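Local coordinates for protein starch synthase I (Hordeum vulgare, PDB 4HLN) that belongs to the plant starch synthases, glycosyltransferases of the GT-B type built from two Rossmann-like domains that face each other across a cleft, at residues V361-E373 with L518-N530. Sequence-based numbering, arbitrary orientation.
Sequences VSQGYSWEVTTAE and LLMPSRFEPCGLN
At the junction of the two Rossmann-like domains of this GT-B glycosyltransferase, Phe524, carried by the loop after strand 517-520, inserts its ring between Val361 and Glu373 of segment 361-373. Both faces of the ring are filled. Glu373 lays its CG over the centre of one face, 3.4 Å from the ring centroid, and Val361 CG2 sits over the centre of the opposite face at 4.1 Å, each a CH-pi contact almost on the ring normal. Glu373 is bent at chi2 (-69°), which lets its carboxylate continue over the ring, nearly parallel to it at 14°, until OE2 lies 3.9 Å from Phe524 CB. Val369 CG1, anti to its own backbone N, reaches Phe524 CD2 at 3.7 Å, while Ser362 CB comes within 4.0 Å of Phe524 CZ. The Tyr365 ring meets the same phenyl group at an oblique 49°, with Phe524 CD2 over one of its faces. Beyond this ring pair, the Tyr365 hydroxyl oxygen accepts a nearly straight hydrogen bond from the backbone, Glu525 N to OH at 2.9 Å, the single hydrogen bond between the segments. The loop is also held from within its own domain: Gln452 accepts from Phe524 N and binds Glu525 OE2, which also forms a salt bridge with Lys453; Arg523 pairs with Asp456. Farther along, Cys527 forms a disulfide with Cys147, a covalent link between the two family regions. An aromatic side chain from one domain's post-strand loop, packed against the turn and helix that follow strand 357-360 of the other, here forms part of the interdomain interface of a GT-B fold.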
loop_
_atom_site.group_PDB
_atom_site.type_symbol
_atom_site.label_atom_id
_atom_site.label_comp_id
_atom_site.label_asym_id
_atom_site.label_seq_id
_atom_site.Cartn_x
_atom_site.Cartn_y
_atom_site.Cartn_z
ATOM N N VAL A 361 0.024 5.921 -3.328
ATOM C CA VAL A 361 -1.239 5.747 -2.615
ATOM C C VAL A 361 -2.305 6.774 -3.035
ATOM O O VAL A 361 -3.502 6.484 -3.043
ATOM C CB VAL A 361 -1.012 5.893 -1.106
ATOM C CG1 VAL A 361 -0.292 7.207 -0.825
ATOM C CG2 VAL A 361 -2.335 5.802 -0.349
ATOM N N SER A 362 -1.850 7.966 -3.402
ATOM C CA SER A 362 -2.726 9.097 -3.636
ATOM C C SER A 362 -3.498 8.971 -4.943
ATOM O O SER A 362 -4.424 9.749 -5.196
ATOM C CB SER A 362 -1.909 10.394 -3.627
ATOM O OG SER A 362 -1.076 10.485 -4.773
ATOM N N GLN A 363 -3.117 7.998 -5.766
ATOM C CA GLN A 363 -3.781 7.775 -7.045
ATOM C C GLN A 363 -5.297 7.546 -6.985
ATOM O O GLN A 363 -6.048 8.135 -7.767
ATOM C CB GLN A 363 -3.121 6.641 -7.799
ATOM C CG GLN A 363 -2.318 7.141 -8.973
ATOM C CD GLN A 363 -3.158 7.962 -9.922
ATOM O OE1 GLN A 363 -4.117 7.463 -10.504
ATOM N NE2 GLN A 363 -2.813 9.232 -10.073
ATOM N N GLY A 364 -5.755 6.696 -6.077
ATOM C CA GLY A 364 -7.187 6.497 -5.935
ATOM C C GLY A 364 -7.914 7.473 -5.020
ATOM O O GLY A 364 -8.930 7.118 -4.424
ATOM N N TYR A 365 -7.411 8.699 -4.905
ATOM C CA TYR A 365 -8.050 9.713 -4.051
ATOM C C TYR A 365 -8.156 11.087 -4.698
ATOM O O TYR A 365 -7.533 11.361 -5.714
ATOM C CB TYR A 365 -7.329 9.850 -2.707
ATOM C CG TYR A 365 -7.406 8.617 -1.864
ATOM C CD1 TYR A 365 -8.487 8.404 -1.019
ATOM C CD2 TYR A 365 -6.413 7.644 -1.929
ATOM C CE1 TYR A 365 -8.577 7.261 -0.238
ATOM C CE2 TYR A 365 -6.484 6.498 -1.153
ATOM C CZ TYR A 365 -7.570 6.311 -0.310
ATOM O OH TYR A 365 -7.655 5.181 0.468
ATOM N N SER A 366 -8.937 11.956 -4.074
ATOM C CA SER A 366 -9.215 13.278 -4.626
ATOM C C SER A 366 -8.062 14.234 -4.389
ATOM O O SER A 366 -7.231 14.011 -3.510
ATOM C CB SER A 366 -10.461 13.852 -3.964
ATOM O OG SER A 366 -10.240 13.992 -2.565
ATOM N N TRP A 367 -8.035 15.315 -5.158
ATOM C CA TRP A 367 -7.062 16.382 -4.947
ATOM C C TRP A 367 -7.041 16.816 -3.476
ATOM O O TRP A 367 -5.983 16.958 -2.853
ATOM C CB TRP A 367 -7.389 17.586 -5.838
ATOM C CG TRP A 367 -6.441 18.741 -5.643
ATOM C CD1 TRP A 367 -6.499 19.709 -4.664
ATOM C CD2 TRP A 367 -5.279 19.042 -6.431
ATOM N NE1 TRP A 367 -5.448 20.591 -4.805
ATOM C CE2 TRP A 367 -4.686 20.205 -5.879
ATOM C CE3 TRP A 367 -4.683 18.444 -7.548
ATOM C CZ2 TRP A 367 -3.530 20.780 -6.412
ATOM C CZ3 TRP A 367 -3.534 19.016 -8.076
ATOM C CH2 TRP A 367 -2.970 20.172 -7.508
ATOM N N GLU A 368 -8.235 17.014 -2.937
ATOM C CA GLU A 368 -8.431 17.525 -1.593
ATOM C C GLU A 368 -7.806 16.612 -0.548
ATOM O O GLU A 368 -7.160 17.080 0.391
ATOM C CB GLU A 368 -9.934 17.700 -1.322
ATOM C CG GLU A 368 -10.661 18.685 -2.268
ATOM C CD GLU A 368 -10.661 18.282 -3.762
ATOM O OE1 GLU A 368 -10.567 17.074 -4.090
ATOM O OE2 GLU A 368 -10.767 19.194 -4.617
ATOM N N VAL A 369 -8.010 15.309 -0.705
ATOM C CA VAL A 369 -7.466 14.346 0.244
ATOM C C VAL A 369 -5.941 14.353 0.170
ATOM O O VAL A 369 -5.254 14.441 1.194
ATOM C CB VAL A 369 -8.017 12.924 -0.003
ATOM C CG1 VAL A 369 -7.274 11.903 0.838
ATOM C CG2 VAL A 369 -9.499 12.877 0.311
ATOM N N THR A 370 -5.417 14.277 -1.049
ATOM C CA THR A 370 -3.980 14.309 -1.256
ATOM C C THR A 370 -3.357 15.576 -0.657
ATOM O O THR A 370 -2.308 15.519 -0.009
ATOM C CB THR A 370 -3.634 14.208 -2.735
ATOM O OG1 THR A 370 -4.097 12.951 -3.247
ATOM C CG2 THR A 370 -2.138 14.295 -2.921
ATOM N N THR A 371 -4.017 16.713 -0.857
ATOM C CA THR A 371 -3.529 17.988 -0.327
ATOM C C THR A 371 -3.507 18.015 1.195
ATOM O O THR A 371 -2.624 18.600 1.819
ATOM C CB THR A 371 -4.390 19.141 -0.800
ATOM O OG1 THR A 371 -4.042 19.457 -2.154
ATOM C CG2 THR A 371 -4.158 20.356 0.082
ATOM N N ALA A 372 -4.489 17.365 1.790
ATOM C CA ALA A 372 -4.579 17.277 3.230
ATOM C C ALA A 372 -3.526 16.329 3.797
ATOM O O ALA A 372 -3.081 16.503 4.938
ATOM C CB ALA A 372 -5.962 16.799 3.610
ATOM N N GLU A 373 -3.135 15.318 3.017
ATOM C CA GLU A 373 -2.183 14.320 3.523
ATOM C C GLU A 373 -0.730 14.760 3.387
ATOM O O GLU A 373 0.103 14.421 4.232
ATOM C CB GLU A 373 -2.366 12.958 2.846
ATOM C CG GLU A 373 -3.720 12.311 3.082
ATOM C CD GLU A 373 -3.924 11.847 4.521
ATOM O OE1 GLU A 373 -2.913 11.562 5.210
ATOM O OE2 GLU A 373 -5.104 11.764 4.956
ATOM N N LEU A 518 -19.710 -4.636 2.303
ATOM C CA LEU A 518 -18.636 -4.402 3.249
ATOM C C LEU A 518 -18.231 -2.961 3.117
ATOM O O LEU A 518 -18.113 -2.438 2.011
ATOM C CB LEU A 518 -17.460 -5.313 2.956
ATOM C CG LEU A 518 -16.556 -5.585 4.154
ATOM C CD1 LEU A 518 -17.205 -6.597 5.080
ATOM C CD2 LEU A 518 -15.205 -6.098 3.676
ATOM N N LEU A 519 -18.035 -2.309 4.252
ATOM C CA LEU A 519 -17.806 -0.866 4.271
ATOM C C LEU A 519 -16.373 -0.511 4.691
ATOM O O LEU A 519 -15.925 -0.866 5.786
ATOM C CB LEU A 519 -18.818 -0.215 5.211
ATOM C CG LEU A 519 -18.696 1.282 5.456
ATOM C CD1 LEU A 519 -18.818 2.019 4.134
ATOM C CD2 LEU A 519 -19.767 1.726 6.446
ATOM N N MET A 520 -15.653 0.183 3.814
ATOM C CA MET A 520 -14.296 0.616 4.119
ATOM C C MET A 520 -14.171 2.127 3.981
ATOM O O MET A 520 -13.846 2.643 2.911
ATOM C CB MET A 520 -13.273 -0.085 3.214
ATOM C CG MET A 520 -13.129 -1.592 3.433
ATOM S SD MET A 520 -14.365 -2.620 2.589
ATOM C CE MET A 520 -14.122 -2.106 0.891
ATOM N N PRO A 521 -14.444 2.851 5.069
ATOM C CA PRO A 521 -14.282 4.314 5.080
ATOM C C PRO A 521 -12.854 4.770 5.445
ATOM O O PRO A 521 -12.683 5.721 6.201
ATOM C CB PRO A 521 -15.281 4.757 6.154
ATOM C CG PRO A 521 -15.331 3.599 7.105
ATOM C CD PRO A 521 -15.120 2.346 6.277
ATOM N N SER A 522 -11.848 4.090 4.903
ATOM C CA SER A 522 -10.450 4.413 5.176
ATOM C C SER A 522 -10.064 5.747 4.572
ATOM O O SER A 522 -10.509 6.084 3.474
ATOM C CB SER A 522 -9.537 3.330 4.610
ATOM O OG SER A 522 -9.633 2.124 5.344
ATOM N N ARG A 523 -9.215 6.486 5.287
ATOM C CA ARG A 523 -8.821 7.847 4.918
ATOM C C ARG A 523 -7.760 7.932 3.837
ATOM O O ARG A 523 -7.749 8.864 3.041
ATOM C CB ARG A 523 -8.272 8.576 6.134
ATOM C CG ARG A 523 -9.168 8.524 7.302
ATOM C CD ARG A 523 -8.691 9.449 8.386
ATOM N NE ARG A 523 -9.802 9.694 9.289
ATOM C CZ ARG A 523 -10.677 10.672 9.110
ATOM N NH1 ARG A 523 -10.531 11.500 8.076
ATOM N NH2 ARG A 523 -11.675 10.826 9.967
ATOM N N PHE A 524 -6.846 6.975 3.833
ATOM C CA PHE A 524 -5.693 7.044 2.957
ATOM C C PHE A 524 -4.976 5.700 3.013
ATOM O O PHE A 524 -3.933 5.564 3.645
ATOM C CB PHE A 524 -4.779 8.175 3.430
ATOM C CG PHE A 524 -4.024 8.847 2.320
ATOM C CD1 PHE A 524 -2.647 9.037 2.414
ATOM C CD2 PHE A 524 -4.685 9.280 1.181
ATOM C CE1 PHE A 524 -1.953 9.646 1.398
ATOM C CE2 PHE A 524 -3.996 9.890 0.164
ATOM C CZ PHE A 524 -2.629 10.075 0.268
ATOM N N GLU A 525 -5.553 4.698 2.363
ATOM C CA GLU A 525 -5.101 3.323 2.553
ATOM C C GLU A 525 -4.189 2.824 1.440
ATOM O O GLU A 525 -4.629 2.626 0.310
ATOM C CB GLU A 525 -6.295 2.374 2.725
ATOM C CG GLU A 525 -5.888 0.965 3.118
ATOM C CD GLU A 525 -5.266 0.884 4.508
ATOM O OE1 GLU A 525 -4.071 0.505 4.618
ATOM O OE2 GLU A 525 -5.984 1.187 5.490
ATOM N N PRO A 526 -2.908 2.602 1.771
ATOM C CA PRO A 526 -1.933 2.082 0.814
ATOM C C PRO A 526 -2.079 0.565 0.701
ATOM O O PRO A 526 -1.656 -0.034 -0.283
ATOM C CB PRO A 526 -0.600 2.441 1.469
ATOM C CG PRO A 526 -0.876 2.332 2.915
ATOM C CD PRO A 526 -2.326 2.740 3.116
ATOM N N CYS A 527 -2.696 -0.039 1.709
ATOM C CA CYS A 527 -2.855 -1.477 1.747
ATOM C C CYS A 527 -4.322 -1.843 1.943
ATOM O O CYS A 527 -4.727 -2.343 3.010
ATOM C CB CYS A 527 -1.994 -2.065 2.867
ATOM S SG CYS A 527 -2.048 -3.867 2.977
ATOM N N GLY A 528 -5.122 -1.585 0.911
ATOM C CA GLY A 528 -6.550 -1.849 0.979
ATOM C C GLY A 528 -6.917 -3.271 0.589
ATOM O O GLY A 528 -7.251 -3.545 -0.564
ATOM N N LEU A 529 -6.866 -4.185 1.548
ATOM C CA LEU A 529 -7.126 -5.577 1.239
ATOM C C LEU A 529 -8.585 -5.931 1.403
ATOM O O LEU A 529 -9.073 -6.867 0.767
ATOM C CB LEU A 529 -6.238 -6.498 2.072
ATOM C CG LEU A 529 -4.755 -6.362 1.698
ATOM C CD1 LEU A 529 -3.883 -7.398 2.385
ATOM C CD2 LEU A 529 -4.590 -6.465 0.198
ATOM N N ASN A 530 -9.295 -5.187 2.241
ATOM C CA ASN A 530 -10.686 -5.545 2.490
ATOM C C ASN A 530 -11.550 -5.531 1.220
ATOM O O ASN A 530 -12.382 -6.423 1.040
ATOM C CB ASN A 530 -11.290 -4.740 3.652
ATOM C CG ASN A 530 -10.822 -5.249 5.016
ATOM O OD1 ASN A 530 -9.782 -5.898 5.121
ATOM N ND2 ASN A 530 -11.594 -4.963 6.064
#